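Local coordinates for protein uridylate-specific endoribonuclease nsp11 (Prrsv 16244b, PDB 5EYI) that probably cleaves RNA at uridylates, degrading the 5'-polyuridines formed during viral replication and so keeping host double-stranded RNA sensors from being activated, at residues I67-M72 with T103-G108; G108-D113 with H146-R151; E116-R121 with D182-D187; E160-V165 with L177-D182. The protein carries 1 engineered substitution. One frame throughout, in Å; residues are numbered along the deposited sequence.

Contact 1 is buried and joins the N-terminal part of the chain to the NendoU part, largely through backbone and a phenylalanine. Contacts 2, 3 and 4 all lie within NendoU, and their chemistry follows their place in it. Contact 2 is buried too, yet its arginine finds its polar partners outside the segment it packs on. Contact 3, only partly buried, relies on a tyrosine-aspartate bond and a water bridge. Contact 4 is a regular antiparallel pairing of largely buried strands with one flank at the second subunit. Asp-182, shared by contacts 3 and 4, ties them to contacts 1 and 2 through bonds to Thr-107, Arg-109 and Ile-110.

Contact 1 (I67-M72 with T103-G108); sequences IGAGYM and TVFSTG
Phe-105 lays its CB and the near part of its ring against the methyl of Ala-69. The two CB atoms of Phe-105 and Ala-69 are 3.5 Å apart, and Ala-69 CB stands 3.7 Å from Phe-105 CG, approaching the ring obliquely. With CG anti to the carbonyl carbon (chi1 -73°), the ring begins beside its own backbone N, and its CD2 comes within 4.0 Å of Ile-67 O. Beyond the segments, the ring of Phe-207 meets that of Phe-105 steeply.

The polar part is carried by one carbonyl. Ser-106 O accepts a nearly straight bond from Gly-70 N (2.9 Å, 168° at the hydrogen), which arrives in the carbonyl plane on a lone pair, and the same oxygen takes a CA-H contact from Ala-69 CA at 3.4 Å. Further on, bare backbones pack together: the CA atoms of Gly-70 and Gly-108 lie 3.9 Å apart, an approach that the lack of side chains on both residues allows. Thr-107 CG2 lies 3.9 Å from Gly-68 O, while the threonine hydroxyl is bonded to the carbonyl of Asp-182.

Two chain runs lying 32° apart, zipped by a single backbone bond and a small apolar patch, thus make a buried seam between the N-terminal domain and the NendoU domain of arterivirus nsp11.

Contact 2 (G108-D113 with H146-R151); sequences GRIEVD and HHVTSR. With SO4 (sulfate ion), chain C.
A bend at chi3 (-75°) in the otherwise extended chain of Arg-109 turns NE out of line and lets the guanidinium lie against Val-148, whose chi1 of 73° sets CG1 between its own backbone N and carbonyl carbon. That methyl lies over one face of the guanidinium, offset toward the rim, with Val-148 CG1 3.9 Å from Arg-109 NE. It also covers one face of the His-147 ring, so one methyl touches a face of each of two flat groups whose planes stand 76° apart. Arg-109 NH2 comes to the edge of the imidazole, 3.5 Å from His-147 CE1, and Arg-109 NH1 reaches Thr-149 CG2 at 3.8 Å. At the next helix residue, Ile-110 CG1 meets the other methyl, Val-148 CG2, at 4.0 Å.

The loop holds its own shape. A type I turn from His-147 to Ser-150 is closed by a backbone bond, and His-147 ND1 shares a hydrogen bond of 2.7 Å with Thr-149 OG1. Its other nitrogen, NE2, is bonded to Val-183 O, which fixes the rotation of the ring. At the far end of the loop Arg-151 grips a sulfate ion, probably from the crystallisation liquor, through NE and NH2.

Arg-109 meets its polar partners elsewhere, among them Glu-122 in a salt bridge, the carbonyls of Glu-116 and Asp-182, and the hydroxyl of Thr-107. The histidine and valine therefore act on it by packing. Its buried positive charge would probably disfavour a second one on His-147, though pairing with Glu-122 would soften the effect.

Contact 3 (E116-R121 with D182-D187); sequences EYLDDR and DVYLPD
The ring of Tyr-184 stands almost upright to both polar groups that flank its hydroxyl: the carboxylate plane of Asp-119 is turned 74° from it and the guanidinium plane of Arg-121 77°. Asp-119 comes to the ring edge, and Tyr-184 OH donates to Asp-119 OD2 over 2.6 Å, using the syn lone pair of that oxygen. The same hydroxyl accepts from a water at 2.7 Å from Tyr-184 OH, and this water in turn accepts from Arg-121 NH1 at 2.6 Å, lying in the guanidinium plane. A chain of aspartate, phenol, water and arginine results.

Pro-186 packs on the faces of both the guanidinium and the phenol ring. Its CB sits over the centre of the Arg-121 guanidinium, 3.8 Å from Arg-121 CZ, while its CD covers one face of the Tyr-184 ring. The extended arginine and the proline slide past each other in opposite directions, with Arg-121 CG 3.9 Å from Pro-186 CG. Nearer the CB end of the tyrosine ring, Leu-118 CD1 approaches Tyr-184 CD2 obliquely at 3.9 Å.

Asp-119 is the N-cap of helix 120-128. Its chi1 of 58° places CG between the backbone N and the carbonyl carbon, and OD1 bonds to Glu-122 N, so one carboxylate both caps the helix and receives the phenol. Arg-121 NH2 forms a salt bridge to Glu-189, leaving NH1 for the water.

Helix start and loop are thereby joined with a charge on each side of the phenol. The carboxylate, stabilised by the helix N-terminus and by the phenol proton, would probably remain ionised, and the arginine would be expected to polarise the bridging water.

Contact 4 (E160-V165 with L177-D182); sequences ESVAVV and LCTLTD
Ala-163 O is gripped twice from the facing strand: Leu-180 N donates to it over 2.8 Å, and Thr-179 CA adds a CA-H contact to the same oxygen at 3.2 Å. The reverse bond, Ala-163 N to Leu-180 O, is also 2.8 Å and straighter, with 157° at the hydrogen. Two residues on, Val-165 and Cys-178 repeat the exchange. Cys-178 N approaches Val-165 O nearly along the C=O axis at 2.8 Å, and Leu-177 CA leans on that oxygen as well.

This is the open end of a beta hairpin, strands 163-169 and 173-180 of the NendoU domain, whose segments 163-165 and 177-180 run antiparallel, 147° between their directions. Ala-163 with Leu-180 and Val-165 with Cys-178 are hydrogen-bonded pairs, and Val-164 with Thr-179 is the non-hydrogen-bonded pair between them. Ala-175, an engineered residue at a predicted active-site position, belongs to the same second strand.

On the face of Val-164 and Thr-179, the side chains of Val-164 and Leu-177 cross at a slant, Val-164 CG1 3.7 Å from Leu-177 CD2. Val-162 lies beside Thr-179 pointing the same way; with its CG1 anti to the backbone N (chi1 -174°), that methyl meets Thr-179 CB at 3.7 Å. The hydroxyl of Thr-179 is bonded to Phe-222 O. Thr-196 of the second subunit packs on Val-164, Leu-177 and Thr-179, and Glu-195 of that subunit accepts from Thr-179 N.

Where the strands part, Thr-181 CG2 packs against Ser-161 O at 3.5 Å, and a water bridges the two segments, donating to Ser-161 O and accepting from Asp-182 N.

Contact 1 (I67-M72 with T103-G108)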
loop_
_atom_site.group_PDB
_atom_site.type_symbol
_atom_site.label_atom_id
_atom_site.label_comp_id
_atom_site.label_asym_id
_atom_site.label_seq_id
_atom_site.Cartn_x
_atom_site.Cartn_y
_atom_site.Cartn_z
ATOM N N ILE A 67 3.605 -20.246 14.335
ATOM C CA ILE A 67 3.439 -19.558 15.616
ATOM C C ILE A 67 2.179 -18.705 15.638
ATOM O O ILE A 67 1.982 -17.861 14.774
ATOM C CB ILE A 67 4.662 -18.664 15.924
ATOM C CG1 ILE A 67 5.950 -19.508 15.955
ATOM C CG2 ILE A 67 4.480 -17.951 17.263
ATOM C CD1 ILE A 67 7.242 -18.712 15.852
ATOM N N GLY A 68 1.340 -18.915 16.647
ATOM C CA GLY A 68 0.104 -18.141 16.807
ATOM C C GLY A 68 -1.014 -18.436 15.818
ATOM O O GLY A 68 -1.964 -17.661 15.713
ATOM N N ALA A 69 -0.920 -19.558 15.106
ATOM C CA ALA A 69 -1.877 -19.883 14.077
ATOM C C ALA A 69 -3.071 -20.581 14.703
ATOM O O ALA A 69 -2.933 -21.334 15.663
ATOM C CB ALA A 69 -1.244 -20.783 13.035
ATOM N N GLY A 70 -4.250 -20.348 14.144
ATOM C CA GLY A 70 -5.404 -21.176 14.472
ATOM C C GLY A 70 -5.090 -22.598 14.058
ATOM O O GLY A 70 -4.248 -22.830 13.190
ATOM N N TYR A 71 -5.727 -23.559 14.708
ATOM C CA TYR A 71 -5.421 -24.962 14.450
ATOM C C TYR A 71 -6.584 -25.833 14.819
ATOM O O TYR A 71 -7.509 -25.395 15.496
ATOM C CB TYR A 71 -4.154 -25.396 15.205
ATOM C CG TYR A 71 -4.269 -25.380 16.720
ATOM C CD1 TYR A 71 -4.565 -26.544 17.427
ATOM C CD2 TYR A 71 -4.076 -24.208 17.446
ATOM C CE1 TYR A 71 -4.679 -26.542 18.812
ATOM C CE2 TYR A 71 -4.188 -24.191 18.835
ATOM C CZ TYR A 71 -4.481 -25.369 19.511
ATOM O OH TYR A 71 -4.590 -25.371 20.877
ATOM N N MET A 72 -6.511 -27.076 14.371
ATOM C CA MET A 72 -7.531 -28.072 14.649
ATOM C C MET A 72 -6.946 -29.309 15.313
ATOM O O MET A 72 -5.807 -29.708 15.035
ATOM C CB MET A 72 -8.255 -28.461 13.356
ATOM C CG MET A 72 -8.960 -27.280 12.710
ATOM S SD MET A 72 -10.060 -27.697 11.342
ATOM C CE MET A 72 -11.310 -28.700 12.143
ATOM N N THR A 103 5.852 -16.581 6.785
ATOM C CA THR A 103 4.473 -16.097 6.644
ATOM C C THR A 103 3.891 -15.678 7.984
ATOM O O THR A 103 4.333 -16.154 9.020
ATOM C CB THR A 103 3.551 -17.174 5.998
ATOM O OG1 THR A 103 2.248 -16.626 5.765
ATOM C CG2 THR A 103 3.411 -18.396 6.877
ATOM N N VAL A 104 2.905 -14.784 7.951
ATOM C CA VAL A 104 2.035 -14.585 9.107
ATOM C C VAL A 104 0.866 -15.563 8.990
ATOM O O VAL A 104 0.599 -16.111 7.909
ATOM C CB VAL A 104 1.575 -13.109 9.302
ATOM C CG1 VAL A 104 2.782 -12.183 9.343
ATOM C CG2 VAL A 104 0.618 -12.635 8.229
ATOM N N PHE A 105 0.182 -15.782 10.110
ATOM C CA PHE A 105 -0.872 -16.787 10.186
ATOM C C PHE A 105 -2.192 -16.198 10.641
ATOM O O PHE A 105 -2.231 -15.325 11.498
ATOM C CB PHE A 105 -0.437 -17.926 11.114
ATOM C CG PHE A 105 0.615 -18.814 10.512
ATOM C CD1 PHE A 105 0.261 -19.803 9.611
ATOM C CD2 PHE A 105 1.956 -18.646 10.828
ATOM C CE1 PHE A 105 1.225 -20.613 9.034
ATOM C CE2 PHE A 105 2.924 -19.450 10.252
ATOM C CZ PHE A 105 2.561 -20.437 9.360
ATOM N N SER A 106 -3.278 -16.681 10.057
ATOM C CA SER A 106 -4.614 -16.426 10.578
ATOM C C SER A 106 -4.753 -17.127 11.921
ATOM O O SER A 106 -4.161 -18.185 12.145
ATOM C CB SER A 106 -5.681 -16.945 9.620
ATOM O OG SER A 106 -5.697 -16.185 8.432
ATOM N N THR A 107 -5.567 -16.555 12.796
ATOM C CA THR A 107 -5.615 -16.961 14.205
ATOM C C THR A 107 -6.707 -17.956 14.559
ATOM O O THR A 107 -6.798 -18.372 15.715
ATOM C CB THR A 107 -5.798 -15.724 15.086
ATOM O OG1 THR A 107 -6.971 -15.018 14.661
ATOM C CG2 THR A 107 -4.588 -14.827 14.971
ATOM N N GLY A 108 -7.545 -18.325 13.591
ATOM C CA GLY A 108 -8.684 -19.210 13.837
ATOM C C GLY A 108 -9.946 -18.505 14.289
ATOM O O GLY A 108 -10.991 -19.155 14.465
#

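Contact 2 (G108-D113 with H146-R151)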
loop_
_atom_site.group_PDB
_atom_site.type_symbol
_atom_site.label_atom_id
_atom_site.label_comp_id
_atom_site.label_asym_id
_atom_site.label_seq_id
_atom_site.Cartn_x
_atom_site.Cartn_y
_atom_site.Cartn_z
ATOM N N GLY A 108 -7.545 -18.325 13.591
ATOM C CA GLY A 108 -8.684 -19.210 13.837
ATOM C C GLY A 108 -9.946 -18.505 14.289
ATOM O O GLY A 108 -10.991 -19.155 14.465
ATOM N N ARG A 109 -9.885 -17.184 14.453
ATOM C CA ARG A 109 -11.039 -16.434 14.972
ATOM C C ARG A 109 -12.223 -16.427 14.015
ATOM O O ARG A 109 -13.385 -16.522 14.451
ATOM C CB ARG A 109 -10.646 -15.004 15.322
ATOM C CG ARG A 109 -10.007 -14.919 16.689
ATOM C CD ARG A 109 -9.620 -13.507 17.028
ATOM N NE ARG A 109 -8.431 -13.075 16.313
ATOM C CZ ARG A 109 -7.805 -11.921 16.531
ATOM N NH1 ARG A 109 -8.251 -11.087 17.473
ATOM N NH2 ARG A 109 -6.724 -11.612 15.820
ATOM N N ILE A 110 -11.932 -16.307 12.724
ATOM C CA ILE A 110 -12.984 -16.398 11.709
ATOM C C ILE A 110 -13.707 -17.761 11.784
ATOM O O ILE A 110 -14.929 -17.807 11.807
ATOM C CB ILE A 110 -12.435 -16.102 10.293
ATOM C CG1 ILE A 110 -12.139 -14.603 10.160
ATOM C CG2 ILE A 110 -13.424 -16.514 9.208
ATOM C CD1 ILE A 110 -11.158 -14.269 9.057
ATOM N N GLU A 111 -12.953 -18.854 11.880
ATOM C CA GLU A 111 -13.550 -20.191 11.819
ATOM C C GLU A 111 -14.431 -20.476 13.032
ATOM O O GLU A 111 -15.488 -21.077 12.877
ATOM C CB GLU A 111 -12.498 -21.289 11.637
ATOM C CG GLU A 111 -11.914 -21.378 10.224
ATOM C CD GLU A 111 -10.880 -20.298 9.921
ATOM O OE1 GLU A 111 -10.550 -19.486 10.820
ATOM O OE2 GLU A 111 -10.402 -20.256 8.769
ATOM N N VAL A 112 -14.022 -20.034 14.222
ATOM C CA VAL A 112 -14.865 -20.208 15.425
ATOM C C VAL A 112 -15.822 -19.053 15.684
ATOM O O VAL A 112 -16.631 -19.150 16.591
ATOM C CB VAL A 112 -14.049 -20.506 16.708
ATOM C CG1 VAL A 112 -13.108 -21.666 16.468
ATOM C CG2 VAL A 112 -13.281 -19.298 17.207
ATOM N N ASP A 113 -15.730 -17.983 14.891
ATOM C CA ASP A 113 -16.530 -16.764 15.049
ATOM C C ASP A 113 -16.274 -16.039 16.373
ATOM O O ASP A 113 -17.190 -15.468 16.972
ATOM C CB ASP A 113 -18.034 -17.048 14.857
ATOM C CG ASP A 113 -18.826 -15.802 14.482
ATOM O OD1 ASP A 113 -18.279 -14.897 13.820
ATOM O OD2 ASP A 113 -20.006 -15.727 14.853
ATOM N N HIS A 146 -11.372 -3.626 8.558
ATOM C CA HIS A 146 -10.514 -4.637 7.948
ATOM C C HIS A 146 -10.059 -5.749 8.893
ATOM O O HIS A 146 -9.194 -6.540 8.536
ATOM C CB HIS A 146 -9.332 -3.957 7.276
ATOM C CG HIS A 146 -9.723 -3.060 6.141
ATOM N ND1 HIS A 146 -9.601 -1.693 6.206
ATOM C CD2 HIS A 146 -10.228 -3.330 4.914
ATOM C CE1 HIS A 146 -10.005 -1.158 5.068
ATOM N NE2 HIS A 146 -10.395 -2.131 4.268
ATOM N N HIS A 147 -10.667 -5.845 10.071
ATOM C CA HIS A 147 -10.295 -6.872 11.028
ATOM C C HIS A 147 -11.524 -7.573 11.590
ATOM O O HIS A 147 -12.615 -7.010 11.624
ATOM C CB HIS A 147 -9.447 -6.282 12.158
ATOM C CG HIS A 147 -8.617 -7.299 12.872
ATOM N ND1 HIS A 147 -8.801 -7.617 14.197
ATOM C CD2 HIS A 147 -7.615 -8.095 12.432
ATOM C CE1 HIS A 147 -7.942 -8.556 14.552
ATOM N NE2 HIS A 147 -7.210 -8.867 13.497
ATOM N N VAL A 148 -11.320 -8.810 12.030
ATOM C CA VAL A 148 -12.372 -9.629 12.614
ATOM C C VAL A 148 -12.971 -9.003 13.881
ATOM O O VAL A 148 -14.087 -9.340 14.267
ATOM C CB VAL A 148 -11.848 -11.051 12.927
ATOM C CG1 VAL A 148 -10.913 -11.035 14.133
ATOM C CG2 VAL A 148 -13.005 -12.027 13.127
ATOM N N THR A 149 -12.214 -8.112 14.512
ATOM C CA THR A 149 -12.655 -7.346 15.671
ATOM C C THR A 149 -13.335 -6.002 15.314
ATOM O O THR A 149 -13.802 -5.294 16.217
ATOM C CB THR A 149 -11.455 -7.069 16.613
ATOM O OG1 THR A 149 -10.445 -6.315 15.925
ATOM C CG2 THR A 149 -10.845 -8.380 17.112
ATOM N N SER A 150 -13.417 -5.661 14.025
ATOM C CA SER A 150 -13.938 -4.358 13.599
ATOM C C SER A 150 -15.443 -4.218 13.811
ATOM O O SER A 150 -16.165 -5.191 14.036
ATOM C CB SER A 150 -13.619 -4.082 12.124
ATOM O OG SER A 150 -12.225 -4.113 11.874
ATOM N N ARG A 151 -15.902 -2.981 13.728
ATOM C CA ARG A 151 -17.332 -2.689 13.735
ATOM C C ARG A 151 -17.969 -2.995 12.386
ATOM O O ARG A 151 -17.273 -3.244 11.389
ATOM C CB ARG A 151 -17.563 -1.230 14.067
ATOM C CG ARG A 151 -17.223 -0.884 15.494
ATOM C CD ARG A 151 -17.249 0.620 15.671
ATOM N NE ARG A 151 -16.995 1.022 17.050
ATOM C CZ ARG A 151 -16.509 2.212 17.423
ATOM N NH1 ARG A 151 -16.210 3.151 16.526
ATOM N NH2 ARG A 151 -16.302 2.461 18.717
HETATM S S SO4 C . -17.775 -0.737 19.892
HETATM O O1 SO4 C . -18.055 -1.800 20.876
HETATM O O2 SO4 C . -18.762 0.360 20.005
HETATM O O3 SO4 C . -17.863 -1.391 18.568
HETATM O O4 SO4 C . -16.446 -0.090 20.046
#

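Contact 3 (E116-R121 with D182-D187)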
loop_
_atom_site.group_PDB
_atom_site.type_symbol
_atom_site.label_atom_id
_atom_site.label_comp_id
_atom_site.label_asym_id
_atom_site.label_seq_id
_atom_site.Cartn_x
_atom_site.Cartn_y
_atom_site.Cartn_z
ATOM N N GLU A 116 -13.196 -11.245 19.422
ATOM C CA GLU A 116 -12.518 -10.569 20.511
ATOM C C GLU A 116 -11.052 -10.373 20.163
ATOM O O GLU A 116 -10.473 -11.134 19.386
ATOM C CB GLU A 116 -12.615 -11.405 21.797
ATOM C CG GLU A 116 -14.027 -11.824 22.196
ATOM C CD GLU A 116 -14.958 -10.644 22.441
ATOM O OE1 GLU A 116 -14.530 -9.643 23.062
ATOM O OE2 GLU A 116 -16.132 -10.714 22.011
ATOM N N TYR A 117 -10.459 -9.351 20.759
ATOM C CA TYR A 117 -9.019 -9.163 20.750
ATOM C C TYR A 117 -8.362 -10.328 21.480
ATOM O O TYR A 117 -8.933 -10.868 22.419
ATOM C CB TYR A 117 -8.647 -7.856 21.446
ATOM C CG TYR A 117 -9.095 -6.611 20.708
ATOM C CD1 TYR A 117 -8.524 -6.256 19.489
ATOM C CD2 TYR A 117 -10.086 -5.785 21.235
ATOM C CE1 TYR A 117 -8.925 -5.112 18.814
ATOM C CE2 TYR A 117 -10.495 -4.638 20.570
ATOM C CZ TYR A 117 -9.912 -4.302 19.365
ATOM O OH TYR A 117 -10.322 -3.171 18.707
ATOM N N LEU A 118 -7.189 -10.745 21.032
ATOM C CA LEU A 118 -6.493 -11.840 21.704
ATOM C C LEU A 118 -5.847 -11.371 22.995
ATOM O O LEU A 118 -5.668 -12.168 23.904
ATOM C CB LEU A 118 -5.450 -12.494 20.794
ATOM C CG LEU A 118 -5.984 -13.137 19.506
ATOM C CD1 LEU A 118 -4.860 -13.874 18.796
ATOM C CD2 LEU A 118 -7.139 -14.081 19.775
ATOM N N ASP A 119 -5.500 -10.088 23.074
ATOM C CA ASP A 119 -4.897 -9.517 24.282
ATOM C C ASP A 119 -4.912 -7.984 24.226
ATOM O O ASP A 119 -5.384 -7.399 23.237
ATOM C CB ASP A 119 -3.467 -10.065 24.479
ATOM C CG ASP A 119 -2.542 -9.792 23.299
ATOM O OD1 ASP A 119 -2.714 -8.797 22.573
ATOM O OD2 ASP A 119 -1.602 -10.576 23.107
ATOM N N ASP A 120 -4.409 -7.343 25.284
ATOM C CA ASP A 120 -4.327 -5.876 25.351
ATOM C C ASP A 120 -3.421 -5.274 24.300
ATOM O O ASP A 120 -3.668 -4.158 23.833
ATOM C CB ASP A 120 -3.807 -5.398 26.716
ATOM C CG ASP A 120 -4.845 -5.476 27.799
ATOM O OD1 ASP A 120 -6.048 -5.259 27.521
ATOM O OD2 ASP A 120 -4.437 -5.738 28.949
ATOM N N ARG A 121 -2.357 -5.992 23.956
ATOM C CA ARG A 121 -1.438 -5.506 22.941
ATOM C C ARG A 121 -2.146 -5.317 21.584
ATOM O O ARG A 121 -1.927 -4.317 20.898
ATOM C CB ARG A 121 -0.240 -6.439 22.818
ATOM C CG ARG A 121 0.962 -5.809 22.149
ATOM C CD ARG A 121 2.037 -6.852 21.905
ATOM N NE ARG A 121 3.105 -6.330 21.056
ATOM C CZ ARG A 121 4.032 -7.071 20.444
ATOM N NH1 ARG A 121 4.058 -8.401 20.567
ATOM N NH2 ARG A 121 4.948 -6.477 19.683
ATOM N N ASP A 182 -8.140 -12.011 10.253
ATOM C CA ASP A 182 -8.074 -12.152 11.709
ATOM C C ASP A 182 -6.643 -12.301 12.240
ATOM O O ASP A 182 -6.427 -12.889 13.307
ATOM C CB ASP A 182 -8.969 -13.297 12.185
ATOM C CG ASP A 182 -8.475 -14.662 11.767
ATOM O OD1 ASP A 182 -7.347 -14.785 11.234
ATOM O OD2 ASP A 182 -9.232 -15.624 11.998
ATOM N N VAL A 183 -5.671 -11.753 11.510
ATOM C CA VAL A 183 -4.283 -11.832 11.942
ATOM C C VAL A 183 -4.089 -11.082 13.264
ATOM O O VAL A 183 -4.748 -10.068 13.518
ATOM C CB VAL A 183 -3.283 -11.285 10.897
ATOM C CG1 VAL A 183 -3.441 -12.013 9.572
ATOM C CG2 VAL A 183 -3.431 -9.784 10.705
ATOM N N TYR A 184 -3.181 -11.590 14.086
ATOM C CA TYR A 184 -2.772 -10.932 15.319
ATOM C C TYR A 184 -2.115 -9.600 14.976
ATOM O O TYR A 184 -1.016 -9.587 14.431
ATOM C CB TYR A 184 -1.804 -11.833 16.089
ATOM C CG TYR A 184 -1.363 -11.293 17.427
ATOM C CD1 TYR A 184 -0.012 -11.127 17.726
ATOM C CD2 TYR A 184 -2.295 -10.935 18.392
ATOM C CE1 TYR A 184 0.395 -10.631 18.957
ATOM C CE2 TYR A 184 -1.894 -10.443 19.629
ATOM C CZ TYR A 184 -0.548 -10.304 19.908
ATOM O OH TYR A 184 -0.155 -9.806 21.126
ATOM N N LEU A 185 -2.806 -8.495 15.263
ATOM C CA LEU A 185 -2.404 -7.172 14.756
ATOM C C LEU A 185 -0.969 -6.719 15.099
ATOM O O LEU A 185 -0.346 -6.000 14.299
ATOM C CB LEU A 185 -3.398 -6.077 15.170
ATOM C CG LEU A 185 -4.847 -6.172 14.658
ATOM C CD1 LEU A 185 -5.670 -5.030 15.234
ATOM C CD2 LEU A 185 -4.894 -6.119 13.141
ATOM N N PRO A 186 -0.439 -7.127 16.269
ATOM C CA PRO A 186 0.966 -6.792 16.521
ATOM C C PRO A 186 1.970 -7.394 15.529
ATOM O O PRO A 186 3.035 -6.805 15.355
ATOM C CB PRO A 186 1.194 -7.281 17.955
ATOM C CG PRO A 186 -0.147 -7.095 18.589
ATOM C CD PRO A 186 -1.117 -7.531 17.513
ATOM N N ASP A 187 1.624 -8.497 14.848
ATOM C CA ASP A 187 2.456 -9.013 13.731
ATOM C C ASP A 187 2.638 -8.031 12.583
ATOM O O ASP A 187 3.583 -8.164 11.803
ATOM C CB ASP A 187 1.867 -10.294 13.111
ATOM C CG ASP A 187 1.925 -11.489 14.029
ATOM O OD1 ASP A 187 2.701 -11.504 15.014
ATOM O OD2 ASP A 187 1.179 -12.440 13.745
HETATM O O HOH W 1 2.446 -10.234 21.544
#

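Contact 4 (E160-V165 with L177-D182)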
loop_
_atom_site.group_PDB
_atom_site.type_symbol
_atom_site.label_atom_id
_atom_site.label_comp_id
_atom_site.label_asym_id
_atom_site.label_seq_id
_atom_site.Cartn_x
_atom_site.Cartn_y
_atom_site.Cartn_z
ATOM N N GLU A 160 -11.605 -17.595 4.885
ATOM C CA GLU A 160 -10.558 -17.330 3.912
ATOM C C GLU A 160 -9.414 -16.639 4.630
ATOM O O GLU A 160 -9.593 -16.136 5.746
ATOM C CB GLU A 160 -11.089 -16.390 2.828
ATOM C CG GLU A 160 -12.268 -16.914 2.031
ATOM C CD GLU A 160 -11.906 -18.046 1.082
ATOM O OE1 GLU A 160 -10.752 -18.115 0.597
ATOM O OE2 GLU A 160 -12.795 -18.870 0.794
ATOM N N SER A 161 -8.256 -16.590 3.980
ATOM C CA SER A 161 -7.096 -15.857 4.499
ATOM C C SER A 161 -7.353 -14.336 4.438
ATOM O O SER A 161 -7.214 -13.628 5.445
ATOM C CB SER A 161 -5.834 -16.238 3.722
ATOM O OG SER A 161 -5.472 -17.595 3.967
ATOM N N VAL A 162 -7.749 -13.864 3.258
ATOM C CA VAL A 162 -8.296 -12.524 3.079
ATOM C C VAL A 162 -9.754 -12.670 2.670
ATOM O O VAL A 162 -10.055 -13.101 1.561
ATOM C CB VAL A 162 -7.525 -11.721 2.027
ATOM C CG1 VAL A 162 -8.043 -10.298 1.981
ATOM C CG2 VAL A 162 -6.037 -11.733 2.344
ATOM N N ALA A 163 -10.652 -12.351 3.593
ATOM C CA ALA A 163 -12.078 -12.487 3.372
ATOM C C ALA A 163 -12.595 -11.200 2.755
ATOM O O ALA A 163 -12.068 -10.125 3.045
ATOM C CB ALA A 163 -12.788 -12.747 4.690
ATOM N N VAL A 164 -13.623 -11.318 1.917
ATOM C CA VAL A 164 -14.281 -10.161 1.312
ATOM C C VAL A 164 -15.720 -10.091 1.823
ATOM O O VAL A 164 -16.453 -11.077 1.776
ATOM C CB VAL A 164 -14.236 -10.230 -0.221
ATOM C CG1 VAL A 164 -15.025 -9.085 -0.841
ATOM C CG2 VAL A 164 -12.779 -10.197 -0.688
ATOM N N VAL A 165 -16.113 -8.907 2.282
ATOM C CA VAL A 165 -17.328 -8.728 3.045
ATOM C C VAL A 165 -17.939 -7.339 2.779
ATOM O O VAL A 165 -17.232 -6.387 2.400
ATOM C CB VAL A 165 -16.984 -9.038 4.538
ATOM C CG1 VAL A 165 -17.077 -7.843 5.467
ATOM C CG2 VAL A 165 -17.744 -10.243 5.043
ATOM N N LEU A 177 -17.829 -3.784 -0.575
ATOM C CA LEU A 177 -16.733 -4.738 -0.583
ATOM C C LEU A 177 -15.580 -4.198 0.238
ATOM O O LEU A 177 -15.097 -3.103 -0.011
ATOM C CB LEU A 177 -16.275 -5.021 -2.017
ATOM C CG LEU A 177 -17.296 -5.660 -2.968
ATOM C CD1 LEU A 177 -16.784 -5.670 -4.405
ATOM C CD2 LEU A 177 -17.658 -7.077 -2.536
ATOM N N CYS A 178 -15.158 -4.971 1.233
ATOM C CA CYS A 178 -13.990 -4.624 2.011
ATOM C C CYS A 178 -13.294 -5.894 2.519
ATOM O O CYS A 178 -13.945 -6.885 2.856
ATOM C CB CYS A 178 -14.372 -3.617 3.108
ATOM S SG CYS A 178 -14.344 -4.172 4.813
ATOM N N THR A 179 -11.963 -5.866 2.509
ATOM C CA THR A 179 -11.160 -7.031 2.833
ATOM C C THR A 179 -10.961 -7.111 4.326
ATOM O O THR A 179 -10.888 -6.095 5.006
ATOM C CB THR A 179 -9.783 -7.010 2.151
ATOM O OG1 THR A 179 -9.099 -5.799 2.470
ATOM C CG2 THR A 179 -9.925 -7.140 0.645
ATOM N N LEU A 180 -10.840 -8.328 4.825
ATOM C CA LEU A 180 -10.798 -8.562 6.254
ATOM C C LEU A 180 -9.906 -9.750 6.554
ATOM O O LEU A 180 -9.910 -10.725 5.802
ATOM C CB LEU A 180 -12.225 -8.823 6.725
ATOM C CG LEU A 180 -12.508 -9.116 8.192
ATOM C CD1 LEU A 180 -13.910 -8.602 8.522
ATOM C CD2 LEU A 180 -12.360 -10.596 8.531
ATOM N N THR A 181 -9.139 -9.659 7.642
ATOM C CA THR A 181 -8.384 -10.801 8.170
ATOM C C THR A 181 -8.614 -10.911 9.669
ATOM O O THR A 181 -9.216 -10.025 10.269
ATOM C CB THR A 181 -6.867 -10.673 7.913
ATOM O OG1 THR A 181 -6.296 -9.688 8.781
ATOM C CG2 THR A 181 -6.594 -10.290 6.473
ATOM N N ASP A 182 -8.140 -12.011 10.253
ATOM C CA ASP A 182 -8.074 -12.152 11.709
ATOM C C ASP A 182 -6.643 -12.301 12.240
ATOM O O ASP A 182 -6.427 -12.889 13.307
ATOM C CB ASP A 182 -8.969 -13.297 12.185
ATOM C CG ASP A 182 -8.475 -14.662 11.767
ATOM O OD1 ASP A 182 -7.347 -14.785 11.234
ATOM O OD2 ASP A 182 -9.232 -15.624 11.998
HETATM O O HOH W 2 -7.249 -14.031 8.211
#